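Local coordinates for protein beta-ketoacyl synthase (Burkholderia phymatum, PDB 4EWG) that probably catalyses the condensation of an acyl group with a carrier-protein-bound malonyl unit, as a 3-oxoacyl-[acyl-carrier-protein] synthase of the thiolase-like superfamily, at residues A[20-23]-A[24-27]; A[348-351]-A[352-356]. All coordinates share one frame; numbering follows the deposited sequence.

Contact 1: residues A[20-23]-A[24-27]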
ATOM      1  N   GLY A  20      -1.375 -27.198  -0.715  1.00 22.13           N
ATOM      2  CA  GLY A  20      -0.522 -27.488  -1.888  1.00 22.91           C
ATOM      3  C   GLY A  20      -0.599 -26.357  -2.886  1.00 22.58           C
ATOM      4  O   GLY A  20      -1.192 -25.302  -2.575  1.00 21.29           O
ATOM      5  N   SER A  21       0.018 -26.571  -4.071  1.00 23.02           N
ATOM      6  CA  SER A  21      -0.040 -25.616  -5.190  1.00 22.75           C
ATOM      7  C   SER A  21      -0.950 -26.006  -6.335  1.00 23.47           C
ATOM      8  O   SER A  21      -1.698 -25.173  -6.821  1.00 23.76           O
ATOM      9  CB  SER A  21       1.320 -25.318  -5.729  1.00 23.02           C
ATOM     10  OG  SER A  21       1.949 -24.378  -4.870  1.00 23.40           O
ATOM     11  N   ARG A  22      -0.921 -27.243  -6.766  1.00 24.92           N
ATOM     12  CA  ARG A  22      -1.779 -27.643  -7.891  1.00 25.77           C
ATOM     13  C   ARG A  22      -3.225 -27.772  -7.431  1.00 25.55           C
ATOM     14  O   ARG A  22      -3.484 -28.204  -6.312  1.00 25.31           O
ATOM     15  CB  ARG A  22      -1.347 -28.975  -8.469  1.00 27.58           C
ATOM     16  CG  ARG A  22       0.082 -29.053  -8.975  1.00 28.59           C
ATOM     17  CD  ARG A  22       0.474 -30.508  -9.105  1.00 30.44           C
ATOM     18  NE  ARG A  22      -0.423 -31.265  -9.990  1.00 31.54           N
ATOM     19  CZ  ARG A  22      -0.345 -31.285 -11.335  1.00 33.40           C
ATOM     20  NH1 ARG A  22       0.564 -30.554 -11.984  1.00 33.09           N
ATOM     21  NH2 ARG A  22      -1.192 -32.038 -12.048  1.00 34.36           N
ATOM     22  N   TRP A  23      -4.164 -27.390  -8.295  1.00 25.54           N
ATOM     23  CA  TRP A  23      -5.567 -27.426  -7.931  1.00 25.55           C
ATOM     24  C   TRP A  23      -6.033 -28.835  -7.656  1.00 26.95           C
ATOM     25  O   TRP A  23      -6.764 -29.058  -6.700  1.00 26.46           O
ATOM     26  CB  TRP A  23      -6.449 -26.796  -8.989  1.00 25.23           C
ATOM     27  CG  TRP A  23      -7.867 -27.038  -8.626  1.00 25.78           C
ATOM     28  CD1 TRP A  23      -8.748 -27.962  -9.191  1.00 26.91           C
ATOM     29  CD2 TRP A  23      -8.579 -26.453  -7.512  1.00 25.22           C
ATOM     30  NE1 TRP A  23      -9.929 -27.952  -8.537  1.00 27.47           N
ATOM     31  CE2 TRP A  23      -9.894 -27.054  -7.513  1.00 26.24           C
ATOM     32  CE3 TRP A  23      -8.275 -25.493  -6.565  1.00 24.27           C
ATOM     33  CZ2 TRP A  23     -10.854 -26.712  -6.589  1.00 26.15           C
ATOM     34  CZ3 TRP A  23      -9.254 -25.148  -5.630  1.00 24.65           C
ATOM     35  CH2 TRP A  23     -10.518 -25.736  -5.649  1.00 25.16           C
ATOM     36  N   ASP A  24      -5.577 -29.795  -8.468  1.00 28.10           N
ATOM     37  CA  ASP A  24      -5.980 -31.192  -8.305  1.00 29.71           C
ATOM     38  C   ASP A  24      -5.619 -31.731  -6.919  1.00 30.09           C
ATOM     39  O   ASP A  24      -6.400 -32.404  -6.298  1.00 30.55           O
ATOM     40  CB  ASP A  24      -5.468 -32.114  -9.472  1.00 30.36           C
ATOM     41  CG  ASP A  24      -3.933 -32.244  -9.536  1.00 30.78           C
ATOM     42  OD1 ASP A  24      -3.205 -31.502  -8.849  1.00 31.04           O
ATOM     43  OD2 ASP A  24      -3.446 -33.108 -10.296  1.00 31.93           O
ATOM     44  N   GLU A  25      -4.437 -31.389  -6.447  1.00 30.55           N
ATOM     45  CA  GLU A  25      -3.962 -31.694  -5.099  1.00 31.34           C
ATOM     46  C   GLU A  25      -4.851 -31.002  -4.037  1.00 30.14           C
ATOM     47  O   GLU A  25      -5.267 -31.616  -3.029  1.00 30.01           O
ATOM     48  CB  GLU A  25      -2.539 -31.134  -5.131  1.00 33.09           C
ATOM     49  CG  GLU A  25      -1.439 -31.501  -4.164  1.00 34.59           C
ATOM     50  CD  GLU A  25      -0.074 -31.007  -4.747  1.00 35.75           C
ATOM     51  OE1 GLU A  25       0.186 -29.740  -4.888  1.00 35.36           O
ATOM     52  OE2 GLU A  25       0.709 -31.894  -5.143  1.00 37.20           O
ATOM     53  N   ILE A  26      -5.168 -29.734  -4.276  1.00 29.01           N
ATOM     54  CA  ILE A  26      -5.995 -28.958  -3.350  1.00 28.53           C
ATOM     55  C   ILE A  26      -7.431 -29.489  -3.312  1.00 28.95           C
ATOM     56  O   ILE A  26      -8.010 -29.664  -2.239  1.00 29.19           O
ATOM     57  CB  ILE A  26      -5.984 -27.463  -3.723  1.00 28.00           C
ATOM     58  CG1 ILE A  26      -4.570 -26.879  -3.509  1.00 27.79           C
ATOM     59  CG2 ILE A  26      -7.004 -26.688  -2.888  1.00 27.09           C
ATOM     60  CD1 ILE A  26      -4.242 -25.619  -4.308  1.00 27.09           C
ATOM     61  N   GLU A  27      -8.002 -29.760  -4.485  1.00 29.83           N
ATOM     62  CA  GLU A  27      -9.340 -30.375  -4.571  1.00 30.61           C
ATOM     63  C   GLU A  27      -9.423 -31.663  -3.742  1.00 30.67           C
ATOM     64  O   GLU A  27     -10.369 -31.850  -2.980  1.00 31.68           O
ATOM     65  CB  GLU A  27      -9.744 -30.675  -6.029  1.00 31.78           C
ATOM     66  CG  GLU A  27     -11.242 -30.967  -6.220  1.00 32.11           C
ATOM     67  CD  GLU A  27     -11.612 -31.296  -7.646  1.00 32.66           C
ATOM     68  OE1 GLU A  27     -11.212 -30.565  -8.563  1.00 31.69           O
ATOM     69  OE2 GLU A  27     -12.335 -32.293  -7.842  1.00 35.60           O
TER
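Arg22 grips Asp24 side-on at the start of helix 23-32. Arg22 NE reaches Asp24 OD1 at 3.0 Å and Arg22 NH2 reaches Asp24 OD2 at 3.0 Å. The chain of Arg22 bends at chi3 (57°), which turns the guanidinium back toward the helix. The fit is not flat. The guanidinium and carboxylate planes stand 58° apart, and NH2 meets OD2 from above the carboxylate plane. Asp24 OD1 also takes a weak bond from Glu25 N.

Arg22 holds the N-cap position. Glu25, three residues on, extends back past it. Its CG lies opposite the backbone N (chi1 -162°). Glu25 OE1 accepts a hydrogen bond from Ser21 N at 3.3 Å and a weak one from Arg22 N. An acid here probably also suits the positive end of the helix dipole.

On another side, Trp23 and Glu27 pair one helical turn apart. Trp23 NE1 gives its hydrogen to the anti lone pair of Glu27 OE1 at 2.9 Å. The oxygen is tilted from the indole plane, while Glu27 CB sits over one ring face, offset toward the rim. Glu27 OE2 is bound to Lys31. Ile26 CG2 touches Trp23 CZ3 at 3.9 Å. Ile26 CD1 touches Gly20 O at 3.5 Å, an oxygen that is also hydrogen-bonded to Thr17 OG1.

Ser21 OG bonds Gly15 O of strand 8-16, so the loop stays close to the strand it leaves. The buried side of the turn, Trp23 and Ile26, faces helix 344-358, where Trp23 makes an edge-to-face stack with Trp351.

Contact 2: residues A[348-351]-A[352-356]; sequences EAWW and TIEMM
Glu354 curls back along helix 344-358 to meet Trp350, one turn earlier. Glu354 CB lies 3.5 Å from Trp351 O. Glu354 CG, placed beside the backbone N (chi1 -59°), comes to 3.3 Å from Trp350 O and also packs on Trp350 CD1. A bend at chi2 (-82°) folds the chain toward the indole. Glu354 CD then lies 3.7 Å from Trp350 NE1. At the tip, Glu354 OE2 accepts the hydrogen of Trp350 NE1 at 2.9 Å. The oxygen lies at the edge of the ring, near its plane, and is met on its anti side. The other oxygen, OE1, forms a salt bridge with Arg358.

Trp350 and Trp351 are neighbours in the chain, and Trp351 NE1 stands 3.3 Å above the plane of the Trp350 ring, offset toward its rim. Thr352 folds its hydroxyl back on the helix backbone. Thr352 OG1 donates to Glu348 O at 2.7 Å, and Thr352 N donates to the same oxygen at 2.9 Å. The two donors reach it from opposite faces of the carbonyl plane.

These residues are buried. The Thr352 hydroxyl is satisfied by the helix backbone. The carboxylate of Glu354 shares its load between an indole N-H and a guanidinium, which would probably keep it ionised despite the burial and hold the Trp350 ring in one rotation.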
ATOM      1  N   GLU A 348      -8.517 -17.027  -1.823  1.00 14.90           N
ATOM      2  CA  GLU A 348      -9.959 -17.259  -1.867  1.00 15.12           C
ATOM      3  C   GLU A 348     -10.558 -16.917  -3.209  1.00 15.04           C
ATOM      4  O   GLU A 348     -11.468 -17.601  -3.652  1.00 15.35           O
ATOM      5  CB  GLU A 348     -10.666 -16.492  -0.732  1.00 15.07           C
ATOM      6  CG  GLU A 348     -10.356 -17.126   0.629  1.00 15.26           C
ATOM      7  CD  GLU A 348     -10.541 -16.199   1.812  1.00 15.07           C
ATOM      8  OE1 GLU A 348     -11.278 -15.227   1.708  1.00 15.86           O
ATOM      9  OE2 GLU A 348      -9.986 -16.477   2.883  1.00 15.17           O
ATOM     10  N   ALA A 349     -10.031 -15.880  -3.880  1.00 14.78           N
ATOM     11  CA  ALA A 349     -10.511 -15.554  -5.207  1.00 14.68           C
ATOM     12  C   ALA A 349     -10.176 -16.728  -6.157  1.00 14.81           C
ATOM     13  O   ALA A 349     -11.031 -17.237  -6.888  1.00 14.98           O
ATOM     14  CB  ALA A 349      -9.911 -14.247  -5.685  1.00 14.43           C
ATOM     15  N   TRP A 350      -8.925 -17.150  -6.110  1.00 14.82           N
ATOM     16  CA  TRP A 350      -8.413 -18.258  -6.942  1.00 15.03           C
ATOM     17  C   TRP A 350      -9.284 -19.488  -6.764  1.00 15.47           C
ATOM     18  O   TRP A 350      -9.856 -19.997  -7.732  1.00 15.19           O
ATOM     19  CB  TRP A 350      -6.961 -18.505  -6.546  1.00 14.84           C
ATOM     20  CG  TRP A 350      -6.346 -19.784  -7.027  1.00 14.99           C
ATOM     21  CD1 TRP A 350      -6.700 -20.519  -8.120  1.00 15.58           C
ATOM     22  CD2 TRP A 350      -5.192 -20.460  -6.463  1.00 14.98           C
ATOM     23  NE1 TRP A 350      -5.903 -21.638  -8.231  1.00 16.28           N
ATOM     24  CE2 TRP A 350      -4.976 -21.645  -7.261  1.00 15.65           C
ATOM     25  CE3 TRP A 350      -4.391 -20.247  -5.355  1.00 14.86           C
ATOM     26  CZ2 TRP A 350      -3.983 -22.532  -6.991  1.00 15.76           C
ATOM     27  CZ3 TRP A 350      -3.389 -21.156  -5.090  1.00 15.06           C
ATOM     28  CH2 TRP A 350      -3.185 -22.266  -5.888  1.00 15.56           C
ATOM     29  N   TRP A 351      -9.410 -19.956  -5.517  1.00 15.48           N
ATOM     30  CA  TRP A 351     -10.170 -21.183  -5.236  1.00 16.07           C
ATOM     31  C   TRP A 351     -11.620 -21.033  -5.574  1.00 16.70           C
ATOM     32  O   TRP A 351     -12.228 -21.984  -6.040  1.00 17.72           O
ATOM     33  CB  TRP A 351      -9.990 -21.602  -3.797  1.00 15.97           C
ATOM     34  CG  TRP A 351      -8.567 -22.079  -3.520  1.00 15.82           C
ATOM     35  CD1 TRP A 351      -7.463 -21.947  -4.345  1.00 15.79           C
ATOM     36  CD2 TRP A 351      -8.072 -22.741  -2.338  1.00 15.95           C
ATOM     37  NE1 TRP A 351      -6.369 -22.467  -3.769  1.00 15.90           N
ATOM     38  CE2 TRP A 351      -6.671 -22.949  -2.549  1.00 16.25           C
ATOM     39  CE3 TRP A 351      -8.643 -23.171  -1.162  1.00 16.66           C
ATOM     40  CZ2 TRP A 351      -5.876 -23.567  -1.617  1.00 16.74           C
ATOM     41  CZ3 TRP A 351      -7.831 -23.784  -0.204  1.00 17.00           C
ATOM     42  CH2 TRP A 351      -6.474 -23.983  -0.435  1.00 17.00           C
ATOM     43  N   THR A 352     -12.192 -19.839  -5.369  1.00 16.36           N
ATOM     44  CA  THR A 352     -13.580 -19.580  -5.765  1.00 16.90           C
ATOM     45  C   THR A 352     -13.785 -19.735  -7.297  1.00 17.36           C
ATOM     46  O   THR A 352     -14.804 -20.244  -7.725  1.00 17.58           O
ATOM     47  CB  THR A 352     -14.057 -18.189  -5.292  1.00 16.15           C
ATOM     48  OG1 THR A 352     -14.054 -18.178  -3.880  1.00 15.94           O
ATOM     49  CG2 THR A 352     -15.455 -17.864  -5.767  1.00 16.48           C
ATOM     50  N   ILE A 353     -12.818 -19.288  -8.096  1.00 17.56           N
ATOM     51  CA  ILE A 353     -12.884 -19.452  -9.552  1.00 18.30           C
ATOM     52  C   ILE A 353     -12.714 -20.930  -9.953  1.00 19.25           C
ATOM     53  O   ILE A 353     -13.416 -21.421 -10.831  1.00 20.56           O
ATOM     54  CB  ILE A 353     -11.841 -18.604 -10.274  1.00 17.76           C
ATOM     55  CG1 ILE A 353     -12.145 -17.113 -10.119  1.00 17.21           C
ATOM     56  CG2 ILE A 353     -11.832 -18.911 -11.757  1.00 17.58           C
ATOM     57  CD1 ILE A 353     -10.992 -16.246 -10.545  1.00 16.29           C
ATOM     58  N   GLU A 354     -11.822 -21.630  -9.277  1.00 19.65           N
ATOM     59  CA  GLU A 354     -11.638 -23.052  -9.514  1.00 20.83           C
ATOM     60  C   GLU A 354     -12.916 -23.837  -9.202  1.00 21.50           C
ATOM     61  O   GLU A 354     -13.309 -24.718  -9.957  1.00 22.29           O
ATOM     62  CB  GLU A 354     -10.500 -23.616  -8.668  1.00 20.95           C
ATOM     63  CG  GLU A 354      -9.157 -22.961  -8.907  1.00 21.04           C
ATOM     64  CD  GLU A 354      -8.416 -23.490 -10.126  1.00 22.17           C
ATOM     65  OE1 GLU A 354      -9.062 -23.858 -11.128  1.00 23.10           O
ATOM     66  OE2 GLU A 354      -7.162 -23.518 -10.074  1.00 22.60           O
ATOM     67  N   MET A 355     -13.576 -23.491  -8.100  1.00 21.21           N
ATOM     68  CA  MET A 355     -14.802 -24.142  -7.736  1.00 21.88           C
ATOM     69  C   MET A 355     -15.901 -23.807  -8.734  1.00 22.87           C
ATOM     70  O   MET A 355     -16.635 -24.697  -9.178  1.00 24.20           O
ATOM     71  CB  MET A 355     -15.194 -23.731  -6.337  1.00 21.68           C
ATOM     72  CG  MET A 355     -14.250 -24.291  -5.292  1.00 20.92           C
ATOM     73  SD  MET A 355     -14.839 -24.046  -3.610  1.00 19.58           S
ATOM     74  CE  MET A 355     -14.817 -22.258  -3.524  1.00 20.10           C
ATOM     75  N   MET A 356     -15.999 -22.543  -9.115  1.00 22.84           N
ATOM     76  CA  MET A 356     -16.985 -22.116 -10.114  1.00 23.53           C
ATOM     77  C   MET A 356     -16.832 -22.866 -11.409  1.00 23.58           C
ATOM     78  O   MET A 356     -17.812 -23.293 -11.961  1.00 23.64           O
ATOM     79  CB  MET A 356     -16.892 -20.606 -10.403  1.00 23.74           C
ATOM     80  CG  MET A 356     -17.765 -20.148 -11.566  1.00 24.16           C
ATOM     81  SD  MET A 356     -17.923 -18.371 -11.723  1.00 24.53           S
ATOM     82  CE  MET A 356     -16.395 -17.885 -12.514  1.00 23.83           C
TER

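Overall arrangement
Both contacts are local, so neither closes a long loop. Contact 1 is where a loop enters helix 23-32, soon after strand 8-16, and contact 2 is a turn far along the chain, inside helix 344-358. They lie in series and neither nest nor cross. In space they touch, with centres about 12 Å apart. Trp350 CH2 packs on Ser21 O at 3.4 Å, and Trp351 CZ2 on Ile26 CG2 at 3.6 Å. The start of helix 23-32 is thus joined to helix 344-358. That helix also packs on strands 8-16 and 299-303, through Ile353 and Met355 respectively. Their meeting links an N-terminal part of the thiolase-like fold to a C-terminal one.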